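Local coordinates for protein putative thioesterase (Escherichia coli, PDB 5UGZ) that probably acts as a type II thioesterase that releases biosynthetic intermediates from the nonribosomal peptide–polyketide assembly line of the colibactin pathway, at residues S22-Y27 with D91-G96; M103-V108 with Y185-K190; D117-L122 with L194-V199; P129-S134 with W217-T222. All coordinates share one frame; numbering follows the deposited sequence.

Contact 1 (S22-Y27 with D91-G96); sequences SNISLY and DYAIFG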
loop_
_atom_site.group_PDB
_atom_site.type_symbol
_atom_site.label_atom_id
_atom_site.label_comp_id
_atom_site.label_asym_id
_atom_site.label_seq_id
_atom_site.Cartn_x
_atom_site.Cartn_y
_atom_site.Cartn_z
ATOM N N SER A 22 23.726 0.655 -10.971
ATOM C CA SER A 22 22.900 1.839 -10.720
ATOM C C SER A 22 22.213 1.709 -9.373
ATOM O O SER A 22 22.411 0.712 -8.678
ATOM C CB SER A 22 21.863 2.030 -11.835
ATOM O OG SER A 22 20.892 3.007 -11.478
ATOM N N ASN A 23 21.426 2.716 -8.992
ATOM C CA ASN A 23 20.600 2.658 -7.792
ATOM C C ASN A 23 19.120 2.738 -8.167
ATOM O O ASN A 23 18.755 3.293 -9.209
ATOM C CB ASN A 23 20.979 3.785 -6.816
ATOM C CG ASN A 23 20.184 3.742 -5.517
ATOM O OD1 ASN A 23 19.342 4.602 -5.275
ATOM N ND2 ASN A 23 20.475 2.768 -4.663
ATOM N N ILE A 24 18.272 2.154 -7.322
ATOM C CA ILE A 24 16.824 2.226 -7.489
ATOM C C ILE A 24 16.186 2.521 -6.142
ATOM O O ILE A 24 16.501 1.874 -5.138
ATOM C CB ILE A 24 16.225 0.935 -8.059
ATOM C CG1 ILE A 24 14.701 1.007 -7.965
ATOM C CG2 ILE A 24 16.735 -0.252 -7.299
ATOM C CD1 ILE A 24 13.996 0.102 -8.941
ATOM N N SER A 25 15.270 3.477 -6.122
ATOM C CA SER A 25 14.560 3.826 -4.904
ATOM C C SER A 25 13.200 3.143 -4.890
ATOM O O SER A 25 12.462 3.183 -5.882
ATOM C CB SER A 25 14.418 5.335 -4.789
ATOM O OG SER A 25 15.700 5.922 -4.816
ATOM N N LEU A 26 12.896 2.501 -3.774
ATOM C CA LEU A 26 11.638 1.805 -3.543
ATOM C C LEU A 26 10.819 2.613 -2.541
ATOM O O LEU A 26 11.150 2.644 -1.355
ATOM C CB LEU A 26 11.910 0.403 -3.017
ATOM C CG LEU A 26 10.704 -0.396 -2.548
ATOM C CD1 LEU A 26 9.877 -0.863 -3.741
ATOM C CD2 LEU A 26 11.183 -1.574 -1.686
ATOM N N TYR A 27 9.763 3.263 -3.028
ATOM C CA TYR A 27 8.821 4.012 -2.209
ATOM C C TYR A 27 7.764 3.053 -1.681
ATOM O O TYR A 27 7.135 2.332 -2.460
ATOM C CB TYR A 27 8.179 5.143 -3.027
ATOM C CG TYR A 27 9.228 6.147 -3.510
ATOM C CD1 TYR A 27 9.882 5.986 -4.734
ATOM C CD2 TYR A 27 9.609 7.210 -2.709
ATOM C CE1 TYR A 27 10.864 6.882 -5.142
ATOM C CE2 TYR A 27 10.580 8.097 -3.107
ATOM C CZ TYR A 27 11.210 7.930 -4.311
ATOM O OH TYR A 27 12.176 8.838 -4.680
ATOM N N ASP A 91 15.739 5.174 -11.619
ATOM C CA ASP A 91 14.799 4.067 -11.495
ATOM C C ASP A 91 14.082 4.084 -10.153
ATOM O O ASP A 91 14.654 4.439 -9.124
ATOM C CB ASP A 91 15.522 2.731 -11.633
ATOM C CG ASP A 91 16.340 2.652 -12.889
ATOM O OD1 ASP A 91 15.747 2.520 -13.982
ATOM O OD2 ASP A 91 17.578 2.732 -12.783
ATOM N N TYR A 92 12.834 3.633 -10.155
ATOM C CA TYR A 92 12.098 3.530 -8.901
ATOM C C TYR A 92 10.966 2.521 -9.047
ATOM O O TYR A 92 10.517 2.208 -10.154
ATOM C CB TYR A 92 11.567 4.905 -8.461
ATOM C CG TYR A 92 10.431 5.436 -9.306
ATOM C CD1 TYR A 92 9.114 5.199 -8.946
ATOM C CD2 TYR A 92 10.673 6.167 -10.458
ATOM C CE1 TYR A 92 8.089 5.662 -9.693
ATOM C CE2 TYR A 92 9.630 6.633 -11.239
ATOM C CZ TYR A 92 8.335 6.377 -10.841
ATOM O OH TYR A 92 7.262 6.839 -11.579
ATOM N N ALA A 93 10.529 1.998 -7.906
ATOM C CA ALA A 93 9.370 1.126 -7.801
ATOM C C ALA A 93 8.480 1.664 -6.694
ATOM O O ALA A 93 8.880 2.545 -5.941
ATOM C CB ALA A 93 9.769 -0.319 -7.497
ATOM N N ILE A 94 7.266 1.127 -6.593
ATOM C CA ILE A 94 6.315 1.514 -5.559
ATOM C C ILE A 94 5.668 0.264 -4.986
ATOM O O ILE A 94 5.157 -0.572 -5.737
ATOM C CB ILE A 94 5.235 2.471 -6.086
ATOM C CG1 ILE A 94 5.899 3.538 -6.967
ATOM C CG2 ILE A 94 4.433 3.058 -4.901
ATOM C CD1 ILE A 94 4.976 4.592 -7.498
ATOM N N PHE A 95 5.697 0.139 -3.660
ATOM C CA PHE A 95 5.035 -0.931 -2.939
ATOM C C PHE A 95 4.013 -0.298 -2.007
ATOM O O PHE A 95 4.308 0.702 -1.353
ATOM C CB PHE A 95 6.056 -1.777 -2.131
ATOM C CG PHE A 95 5.430 -2.867 -1.306
ATOM C CD1 PHE A 95 4.807 -2.575 -0.093
ATOM C CD2 PHE A 95 5.455 -4.185 -1.739
ATOM C CE1 PHE A 95 4.212 -3.573 0.674
ATOM C CE2 PHE A 95 4.864 -5.197 -0.967
ATOM C CZ PHE A 95 4.241 -4.883 0.239
ATOM N N GLY A 96 2.819 -0.873 -1.953
ATOM C CA GLY A 96 1.816 -0.450 -0.986
ATOM C C GLY A 96 1.007 -1.648 -0.559
ATOM O O GLY A 96 0.787 -2.569 -1.344
HETATM O O HOH W 1 18.682 5.069 -11.212
#
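Y27 lays the edge of its ring against Y92: CE1 of Y27 approaches CB of Y92 at 3.9 Å, close to the plane of the Y27 ring, and the two side chains cross at about a right angle. With CG of Y27 anti to its carbonyl carbon and beside the backbone N (chi1 -62°), the ring runs back over the neighbouring strand, and the A93 carbonyl oxygen also lies at its edge. The ring of Y92, on the same face, leads away from strand 24-27, its hydroxyl hydrogen-bonded to the carbonyl oxygen of D117.

On the other face of the sheet, I24 and L26 meet A93. The methyl CD1 of L26 rests 3.8 Å from CB of A93 and also touches F95, while I24, extended through both torsions, lays CD1 along the Y92 backbone toward A93. A93 is small enough to let these branched chains lie down against its backbone.

A ladder of parallel bonds joins the strands: S25 N to D91 O at 3.2 Å, A93 N to S25 O at 3.0 Å, Y27 N to A93 O at 3.1 Å and F95 N to Y27 O at 2.9 Å. At the solvent end a water holds the loop start, donating to N23 O at 2.7 Å and to D91 OD2, accepting from D91 N and bonding to S22 OG; the polar S22 and D91 suit this exposed place.

Central parallel strands flanked by helices are characteristic of the alpha/beta-hydrolase fold of thioesterases, and G96, close to the end of strand 91-97, is the first glycine of a GxSxG sequence consistent with a nucleophile elbow.

Contact 2 (M103-V108 with Y185-K190); sequences MAFELV and YVFQAK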
loop_
_atom_site.group_PDB
_atom_site.type_symbol
_atom_site.label_atom_id
_atom_site.label_comp_id
_atom_site.label_asym_id
_atom_site.label_seq_id
_atom_site.Cartn_x
_atom_site.Cartn_y
_atom_site.Cartn_z
ATOM N N MET A 103 -3.479 3.707 -2.936
ATOM C CA MET A 103 -2.737 4.956 -3.006
ATOM C C MET A 103 -1.529 4.831 -3.922
ATOM O O MET A 103 -1.231 5.758 -4.672
ATOM C CB MET A 103 -2.325 5.400 -1.598
ATOM C CG MET A 103 -3.517 5.788 -0.736
ATOM S SD MET A 103 -3.174 6.754 0.759
ATOM C CE MET A 103 -2.410 8.204 0.062
ATOM N N ALA A 104 -0.831 3.695 -3.886
ATOM C CA ALA A 104 0.257 3.468 -4.832
ATOM C C ALA A 104 -0.240 3.522 -6.271
ATOM O O ALA A 104 0.417 4.109 -7.141
ATOM C CB ALA A 104 0.938 2.134 -4.551
ATOM N N PHE A 105 -1.396 2.915 -6.544
ATOM C CA PHE A 105 -1.946 2.944 -7.892
ATOM C C PHE A 105 -2.257 4.367 -8.331
ATOM O O PHE A 105 -1.905 4.777 -9.440
ATOM C CB PHE A 105 -3.211 2.094 -7.969
ATOM C CG PHE A 105 -3.906 2.188 -9.299
ATOM C CD1 PHE A 105 -3.457 1.457 -10.386
ATOM C CD2 PHE A 105 -5.005 3.019 -9.462
ATOM C CE1 PHE A 105 -4.102 1.556 -11.620
ATOM C CE2 PHE A 105 -5.649 3.124 -10.671
ATOM C CZ PHE A 105 -5.199 2.389 -11.759
ATOM N N GLU A 106 -2.955 5.119 -7.483
ATOM C CA GLU A 106 -3.351 6.481 -7.821
ATOM C C GLU A 106 -2.142 7.410 -7.894
ATOM O O GLU A 106 -2.099 8.321 -8.726
ATOM C CB GLU A 106 -4.373 6.974 -6.789
ATOM C CG GLU A 106 -5.736 6.254 -6.853
ATOM C CD GLU A 106 -6.495 6.547 -8.151
ATOM O OE1 GLU A 106 -6.297 7.636 -8.695
ATOM O OE2 GLU A 106 -7.279 5.704 -8.635
ATOM N N LEU A 107 -1.152 7.177 -7.029
ATOM C CA LEU A 107 0.068 7.979 -6.984
ATOM C C LEU A 107 0.932 7.808 -8.233
ATOM O O LEU A 107 1.530 8.780 -8.706
ATOM C CB LEU A 107 0.877 7.604 -5.743
ATOM C CG LEU A 107 2.235 8.287 -5.622
ATOM C CD1 LEU A 107 2.063 9.807 -5.619
ATOM C CD2 LEU A 107 2.950 7.804 -4.374
ATOM N N VAL A 108 1.057 6.582 -8.759
ATOM C CA VAL A 108 1.879 6.395 -9.953
ATOM C C VAL A 108 1.285 7.167 -11.121
ATOM O O VAL A 108 1.997 7.865 -11.848
ATOM C CB VAL A 108 2.078 4.895 -10.293
ATOM C CG1 VAL A 108 0.773 4.189 -10.626
ATOM C CG2 VAL A 108 3.053 4.749 -11.465
ATOM N N TYR A 185 -13.624 5.924 -1.698
ATOM C CA TYR A 185 -12.855 5.884 -2.926
ATOM C C TYR A 185 -13.737 5.450 -4.095
ATOM O O TYR A 185 -14.480 4.468 -4.004
ATOM C CB TYR A 185 -11.665 4.948 -2.741
ATOM C CG TYR A 185 -10.924 4.662 -4.012
ATOM C CD1 TYR A 185 -10.213 5.657 -4.656
ATOM C CD2 TYR A 185 -10.931 3.400 -4.567
ATOM C CE1 TYR A 185 -9.532 5.404 -5.812
ATOM C CE2 TYR A 185 -10.258 3.136 -5.717
ATOM C CZ TYR A 185 -9.555 4.140 -6.344
ATOM O OH TYR A 185 -8.882 3.888 -7.517
ATOM N N VAL A 186 -13.655 6.189 -5.197
ATOM C CA VAL A 186 -14.424 5.927 -6.408
ATOM C C VAL A 186 -13.444 5.863 -7.576
ATOM O O VAL A 186 -12.875 6.890 -7.972
ATOM C CB VAL A 186 -15.490 7.007 -6.646
ATOM C CG1 VAL A 186 -16.102 6.869 -8.042
ATOM C CG2 VAL A 186 -16.563 6.945 -5.555
ATOM N N PHE A 187 -13.253 4.669 -8.138
ATOM C CA PHE A 187 -12.329 4.512 -9.253
ATOM C C PHE A 187 -12.798 5.309 -10.468
ATOM O O PHE A 187 -13.972 5.255 -10.845
ATOM C CB PHE A 187 -12.195 3.027 -9.617
ATOM C CG PHE A 187 -11.455 2.780 -10.911
ATOM C CD1 PHE A 187 -10.090 2.999 -11.002
ATOM C CD2 PHE A 187 -12.128 2.321 -12.032
ATOM C CE1 PHE A 187 -9.409 2.782 -12.179
ATOM C CE2 PHE A 187 -11.456 2.101 -13.217
ATOM C CZ PHE A 187 -10.088 2.332 -13.291
ATOM N N GLN A 188 -11.882 6.051 -11.092
ATOM C CA GLN A 188 -12.129 6.576 -12.433
ATOM C C GLN A 188 -10.997 6.158 -13.353
ATOM O O GLN A 188 -9.827 6.404 -13.053
ATOM C CB GLN A 188 -12.272 8.102 -12.468
ATOM C CG GLN A 188 -12.788 8.632 -13.826
ATOM C CD GLN A 188 -14.324 8.639 -13.945
ATOM O OE1 GLN A 188 -15.022 9.150 -13.074
ATOM N NE2 GLN A 188 -14.841 8.085 -15.037
ATOM N N ALA A 189 -11.353 5.549 -14.479
ATOM C CA ALA A 189 -10.378 5.117 -15.470
ATOM C C ALA A 189 -9.347 6.194 -15.790
ATOM O O ALA A 189 -9.607 7.394 -15.632
ATOM C CB ALA A 189 -11.101 4.680 -16.747
ATOM N N LYS A 190 -8.179 5.759 -16.258
ATOM C CA LYS A 190 -7.008 6.605 -16.440
ATOM C C LYS A 190 -6.740 6.893 -17.923
ATOM O O LYS A 190 -7.339 6.302 -18.825
ATOM C CB LYS A 190 -5.782 5.943 -15.796
ATOM C CG LYS A 190 -5.948 5.570 -14.316
ATOM C CD LYS A 190 -5.956 6.792 -13.415
ATOM C CE LYS A 190 -6.443 6.423 -12.040
ATOM N NZ LYS A 190 -6.934 7.624 -11.322
HETATM O O HOH W 2 -9.449 6.907 -9.831
#
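E106 meets both K190 and Y185, one with each carboxylate oxygen. The polar part is a charge pair and a hydroxyl bond: K190 NZ gives a salt bridge to E106 OE1 at 2.7 Å, arriving on the syn side, while Y185 OH donates to E106 OE2 at 2.7 Å from the anti side, 24° out of the carboxylate plane. A bend at chi2 (-66°) swings the carboxylate out from the helix toward the loop. A water donates to E106 OE2 at 2.8 Å and accepts from Q188 N and K190 NZ, so backbone and lysine share one bridge. With these partners, the carboxylate is likely to stay ionised. A glutamine here would probably leave the ammonium of K190 without its opposite charge and weaken the tie between helix and loop.

The apolar part is carried by F105. Its CE2 lies 3.7 Å from CE of K190, whose aliphatic chain suits an aromatic neighbour while its amine reaches the acid. The same CE2 meets CE1 of F187 at 4.1 Å, near the plane of the F187 ring, and the two side chains cross at about a right angle.

Segment 103-108 belongs to helix 99-113, whose A104 and V108 pack on I94 of strand 91-97, while E106 also touches V76 of helix 72-83; loop 185-190, between helix 165-183 and strand 198-203, meets helix 99-113 through F105 and E106.

Contact 3 (D117-L122 with L194-V199); sequences DMPCAL and LTCPIV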
loop_
_atom_site.group_PDB
_atom_site.type_symbol
_atom_site.label_atom_id
_atom_site.label_comp_id
_atom_site.label_asym_id
_atom_site.label_seq_id
_atom_site.Cartn_x
_atom_site.Cartn_y
_atom_site.Cartn_z
ATOM N N ASP A 117 9.085 9.682 -15.403
ATOM C CA ASP A 117 9.137 8.423 -16.130
ATOM C C ASP A 117 8.339 7.347 -15.409
ATOM O O ASP A 117 7.955 7.487 -14.244
ATOM C CB ASP A 117 10.571 7.929 -16.304
ATOM C CG ASP A 117 11.452 8.925 -17.021
ATOM O OD1 ASP A 117 11.010 9.504 -18.046
ATOM O OD2 ASP A 117 12.591 9.123 -16.545
ATOM N N MET A 118 8.105 6.260 -16.140
ATOM C CA MET A 118 7.414 5.090 -15.616
ATOM C C MET A 118 8.276 4.392 -14.558
ATOM O O MET A 118 9.496 4.319 -14.708
ATOM C CB MET A 118 7.107 4.138 -16.775
ATOM C CG MET A 118 6.239 2.929 -16.473
ATOM S SD MET A 118 4.451 3.185 -16.410
ATOM C CE MET A 118 4.143 4.117 -17.905
ATOM N N PRO A 119 7.678 3.890 -13.465
ATOM C CA PRO A 119 8.435 3.040 -12.537
ATOM C C PRO A 119 8.971 1.785 -13.219
ATOM O O PRO A 119 8.510 1.393 -14.292
ATOM C CB PRO A 119 7.401 2.678 -11.463
ATOM C CG PRO A 119 6.065 2.943 -12.127
ATOM C CD PRO A 119 6.296 4.110 -13.002
ATOM N N CYS A 120 9.959 1.161 -12.558
ATOM C CA CYS A 120 10.463 -0.165 -12.942
ATOM C C CYS A 120 9.384 -1.229 -12.827
ATOM O O CYS A 120 9.226 -2.084 -13.714
ATOM C CB CYS A 120 11.611 -0.599 -12.020
ATOM S SG CYS A 120 13.096 0.295 -12.059
ATOM N N ALA A 121 8.707 -1.247 -11.679
ATOM C CA ALA A 121 7.761 -2.268 -11.265
ATOM C C ALA A 121 6.915 -1.686 -10.152
ATOM O O ALA A 121 7.291 -0.703 -9.510
ATOM C CB ALA A 121 8.456 -3.535 -10.767
ATOM N N LEU A 122 5.770 -2.319 -9.934
ATOM C CA LEU A 122 4.792 -1.912 -8.942
ATOM C C LEU A 122 4.350 -3.151 -8.201
ATOM O O LEU A 122 4.145 -4.198 -8.817
ATOM C CB LEU A 122 3.558 -1.228 -9.574
ATOM C CG LEU A 122 3.756 0.148 -10.223
ATOM C CD1 LEU A 122 2.564 0.464 -11.094
ATOM C CD2 LEU A 122 3.947 1.242 -9.188
ATOM N N LEU A 194 -0.266 1.460 -17.699
ATOM C CA LEU A 194 1.087 1.253 -17.204
ATOM C C LEU A 194 1.827 0.295 -18.130
ATOM O O LEU A 194 1.228 -0.573 -18.772
ATOM C CB LEU A 194 1.045 0.721 -15.765
ATOM C CG LEU A 194 0.345 1.688 -14.788
ATOM C CD1 LEU A 194 0.181 1.099 -13.409
ATOM C CD2 LEU A 194 1.092 2.987 -14.705
ATOM N N THR A 195 3.141 0.481 -18.226
ATOM C CA THR A 195 3.999 -0.367 -19.044
ATOM C C THR A 195 5.111 -1.013 -18.216
ATOM O O THR A 195 6.221 -1.211 -18.704
ATOM C CB THR A 195 4.614 0.424 -20.193
ATOM O OG1 THR A 195 5.532 1.382 -19.663
ATOM C CG2 THR A 195 3.570 1.147 -20.964
ATOM N N CYS A 196 4.839 -1.324 -16.960
ATOM C CA CYS A 196 5.789 -2.020 -16.113
ATOM C C CYS A 196 5.117 -3.254 -15.536
ATOM O O CYS A 196 3.889 -3.374 -15.570
ATOM C CB CYS A 196 6.294 -1.113 -14.986
ATOM S SG CYS A 196 5.002 -0.557 -13.877
ATOM N N PRO A 197 5.896 -4.206 -15.026
ATOM C CA PRO A 197 5.291 -5.391 -14.413
ATOM C C PRO A 197 4.598 -5.045 -13.101
ATOM O O PRO A 197 5.028 -4.164 -12.355
ATOM C CB PRO A 197 6.485 -6.327 -14.186
ATOM C CG PRO A 197 7.630 -5.710 -14.916
ATOM C CD PRO A 197 7.364 -4.262 -15.015
ATOM N N ILE A 198 3.492 -5.735 -12.841
ATOM C CA ILE A 198 2.760 -5.637 -11.585
ATOM C C ILE A 198 2.945 -6.946 -10.830
ATOM O O ILE A 198 2.749 -8.026 -11.396
ATOM C CB ILE A 198 1.262 -5.361 -11.818
ATOM C CG1 ILE A 198 1.027 -3.954 -12.380
ATOM C CG2 ILE A 198 0.475 -5.600 -10.550
ATOM C CD1 ILE A 198 -0.449 -3.554 -12.419
ATOM N N VAL A 199 3.309 -6.858 -9.558
ATOM C CA VAL A 199 3.384 -8.028 -8.691
ATOM C C VAL A 199 2.336 -7.872 -7.601
ATOM O O VAL A 199 2.237 -6.811 -6.980
ATOM C CB VAL A 199 4.788 -8.211 -8.083
ATOM C CG1 VAL A 199 4.847 -9.470 -7.217
ATOM C CG2 VAL A 199 5.834 -8.249 -9.187
#
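Two neighbouring strands of the parallel sheet start here, and the loops leading into them are packed together. L122 pairs with I198: L122 N donates to P197 O at 3.1 Å, and V199 N donates to L122 O at 2.9 Å. P197 suits the entry, for its nitrogen has no hydrogen to give while its carbonyl still serves the ladder; its ring carbon CD lies 3.1 Å from C120 O.

Ahead of the strands the side chains take over. C196 has SG between its backbone N and carbonyl carbon (chi1 62°), which places the sulfur 3.8 Å from CD1 of L122, while its CB sits against the carbonyl oxygens of P119 and C120. Strands 121-125 and 198-203, side by side in the sheet, fit the alpha/beta-hydrolase core expected of a thioesterase, with helix 99-113 against the face that carries L122 and helix 242-259 against the one that carries A121 and V199. L122 presses its CD1 on CD1 of L194 at 3.4 Å, a tight fit for two methyls, their side chains crossing at about a right angle.

M118, bent at chi2 and chi3, curls its thioether over L194 and T195. Its SD accepts a weak but almost straight bond from T195 N at 3.5 Å (176°) and touches CD2 of L194 at 3.8 Å. A flexible, polarisable methionine can serve both neighbours, and its methyl CE lies 3.5 Å from OG1 of T195.

Contact 4 (P129-S134 with W217-T222); sequences PPDRAS and WEKFTT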
loop_
_atom_site.group_PDB
_atom_site.type_symbol
_atom_site.label_atom_id
_atom_site.label_comp_id
_atom_site.label_asym_id
_atom_site.label_seq_id
_atom_site.Cartn_x
_atom_site.Cartn_y
_atom_site.Cartn_z
ATOM N N PRO A 129 -8.402 -5.235 -6.742
ATOM C CA PRO A 129 -8.148 -4.389 -7.907
ATOM C C PRO A 129 -8.812 -3.040 -7.748
ATOM O O PRO A 129 -9.890 -2.921 -7.133
ATOM C CB PRO A 129 -8.754 -5.192 -9.068
ATOM C CG PRO A 129 -8.815 -6.592 -8.572
ATOM C CD PRO A 129 -9.106 -6.475 -7.107
ATOM N N PRO A 130 -8.213 -1.980 -8.298
ATOM C CA PRO A 130 -8.751 -0.639 -8.043
ATOM C C PRO A 130 -10.163 -0.441 -8.573
ATOM O O PRO A 130 -10.919 0.347 -7.986
ATOM C CB PRO A 130 -7.738 0.285 -8.734
ATOM C CG PRO A 130 -6.995 -0.578 -9.683
ATOM C CD PRO A 130 -6.990 -1.947 -9.118
ATOM N N ASP A 131 -10.547 -1.128 -9.655
ATOM C CA ASP A 131 -11.919 -1.020 -10.145
ATOM C C ASP A 131 -12.910 -1.859 -9.336
ATOM O O ASP A 131 -14.124 -1.665 -9.474
ATOM C CB ASP A 131 -12.007 -1.366 -11.650
ATOM C CG ASP A 131 -11.365 -2.711 -12.024
ATOM O OD1 ASP A 131 -10.378 -3.121 -11.401
ATOM O OD2 ASP A 131 -11.844 -3.352 -12.978
ATOM N N ARG A 132 -12.428 -2.745 -8.464
ATOM C CA ARG A 132 -13.282 -3.502 -7.566
ATOM C C ARG A 132 -13.000 -3.198 -6.105
ATOM O O ARG A 132 -13.683 -3.739 -5.229
ATOM C CB ARG A 132 -13.120 -4.993 -7.839
ATOM C CG ARG A 132 -13.569 -5.356 -9.232
ATOM C CD ARG A 132 -12.450 -5.869 -10.121
ATOM N NE ARG A 132 -12.974 -6.168 -11.451
ATOM C CZ ARG A 132 -13.705 -7.242 -11.733
ATOM N NH1 ARG A 132 -14.159 -7.444 -12.969
ATOM N NH2 ARG A 132 -13.983 -8.121 -10.774
ATOM N N ALA A 133 -12.026 -2.334 -5.821
ATOM C CA ALA A 133 -11.714 -1.934 -4.454
ATOM C C ALA A 133 -12.880 -1.174 -3.845
ATOM O O ALA A 133 -12.770 0.027 -3.556
ATOM C CB ALA A 133 -10.444 -1.083 -4.412
ATOM N N SER A 134 -14.004 -1.867 -3.670
ATOM C CA SER A 134 -15.163 -1.341 -2.968
ATOM C C SER A 134 -15.237 -1.976 -1.585
ATOM O O SER A 134 -14.779 -3.106 -1.376
ATOM C CB SER A 134 -16.456 -1.626 -3.740
ATOM O OG SER A 134 -16.421 -1.069 -5.042
ATOM N N TRP A 217 -6.651 -7.125 -12.163
ATOM C CA TRP A 217 -5.470 -6.281 -12.087
ATOM C C TRP A 217 -4.710 -6.204 -13.402
ATOM O O TRP A 217 -3.945 -5.257 -13.598
ATOM C CB TRP A 217 -4.529 -6.809 -10.998
ATOM C CG TRP A 217 -4.654 -6.169 -9.639
ATOM C CD1 TRP A 217 -5.084 -6.763 -8.490
ATOM C CD2 TRP A 217 -4.283 -4.833 -9.286
ATOM N NE1 TRP A 217 -5.018 -5.877 -7.441
ATOM C CE2 TRP A 217 -4.525 -4.683 -7.902
ATOM C CE3 TRP A 217 -3.766 -3.747 -10.004
ATOM C CZ2 TRP A 217 -4.280 -3.479 -7.221
ATOM C CZ3 TRP A 217 -3.525 -2.544 -9.321
ATOM C CH2 TRP A 217 -3.787 -2.426 -7.948
ATOM N N GLU A 218 -4.912 -7.164 -14.310
ATOM C CA GLU A 218 -4.016 -7.343 -15.447
ATOM C C GLU A 218 -4.210 -6.297 -16.538
ATOM O O GLU A 218 -3.257 -5.984 -17.263
ATOM C CB GLU A 218 -4.192 -8.760 -16.005
ATOM C CG GLU A 218 -3.682 -9.829 -15.034
ATOM C CD GLU A 218 -4.100 -11.240 -15.396
ATOM O OE1 GLU A 218 -4.603 -11.459 -16.523
ATOM O OE2 GLU A 218 -3.930 -12.135 -14.538
ATOM N N LYS A 219 -5.408 -5.730 -16.678
ATOM C CA LYS A 219 -5.609 -4.723 -17.720
ATOM C C LYS A 219 -4.903 -3.398 -17.437
ATOM O O LYS A 219 -4.862 -2.540 -18.326
ATOM C CB LYS A 219 -7.100 -4.456 -17.914
ATOM C CG LYS A 219 -7.819 -4.117 -16.629
ATOM C CD LYS A 219 -9.186 -3.543 -16.900
ATOM C CE LYS A 219 -9.923 -3.252 -15.611
ATOM N NZ LYS A 219 -10.214 -4.502 -14.855
ATOM N N PHE A 220 -4.369 -3.198 -16.232
ATOM C CA PHE A 220 -3.789 -1.921 -15.835
ATOM C C PHE A 220 -2.326 -1.774 -16.233
ATOM O O PHE A 220 -1.745 -0.704 -16.023
ATOM C CB PHE A 220 -3.960 -1.726 -14.322
ATOM C CG PHE A 220 -5.383 -1.499 -13.921
ATOM C CD1 PHE A 220 -6.000 -0.295 -14.196
ATOM C CD2 PHE A 220 -6.123 -2.503 -13.321
ATOM C CE1 PHE A 220 -7.320 -0.088 -13.855
ATOM C CE2 PHE A 220 -7.450 -2.299 -12.972
ATOM C CZ PHE A 220 -8.049 -1.102 -13.243
ATOM N N THR A 221 -1.729 -2.815 -16.820
ATOM C CA THR A 221 -0.383 -2.755 -17.367
ATOM C C THR A 221 -0.332 -3.568 -18.655
ATOM O O THR A 221 -1.077 -4.535 -18.824
ATOM C CB THR A 221 0.650 -3.288 -16.362
ATOM O OG1 THR A 221 1.973 -3.152 -16.904
ATOM C CG2 THR A 221 0.386 -4.745 -16.064
ATOM N N THR A 222 0.541 -3.155 -19.576
ATOM C CA THR A 222 0.785 -3.967 -20.763
ATOM C C THR A 222 1.762 -5.097 -20.513
ATOM O O THR A 222 1.928 -5.956 -21.387
ATOM C CB THR A 222 1.344 -3.132 -21.898
ATOM O OG1 THR A 222 2.604 -2.591 -21.488
ATOM C CG2 THR A 222 0.392 -2.019 -22.265
#
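D131 and K219 both set CG between the backbone N and the carbonyl carbon (chi1 52° and 53°), which sends their side chains toward each other from opposite directions; a bend at chi4 finishes the lysine. K219 NZ reaches D131 OD2 at 2.7 Å from above the carboxylate plane, and R132 NE adds a weak, longer bond to that oxygen. K219 NZ also donates to the carbonyl oxygen of A216.

The prolines supply C-H groups to two aromatic faces. P130 puts CD 3.4 Å from the centroid of the six-membered ring of W217, and CA of P129 lies over the five-membered ring on the same face. CG of P130 sits over F220, 4.0 Å from the ring centroid, and CG of K219 covers the opposite face. W217 NE1 is hydrogen-bonded to the C127 carbonyl. An alanine at W217 is likely to leave the prolines without their aromatic floor and that carbonyl without its donor.

D131 OD1 lies at the edge of F220, 3.4 Å from CE2, buried without a polar partner. The acid is thus held through OD2, where the nearby K219 and R132 probably favour the charged form, while OD1 meets the weakly positive rim of the F220 ring.

Contacts 1 and 3 belong to one sheet, their centres about 10 Å apart, and join through Y92 and the segment 117-122: Y92 O lies 2.7 Å from C120 N. Contact 2 backs onto contact 3 from helix 99-113, where V108 CG2 packs 3.6 Å from P119 CG and V108 CG1 lies 4.2 Å from L122 CD1. Contact 4 is about 9 Å from contact 2, centre to centre, and F105 CE1 touches F220 CD1 at 3.7 Å; it reaches contact 3 through L194 O and T222 N. Contacts 1 and 4 do not touch, with nearest atoms about 8 Å apart. The probable nucleophile elbow connects strand 91-97 of contact 1 to helix 99-113 of contact 2.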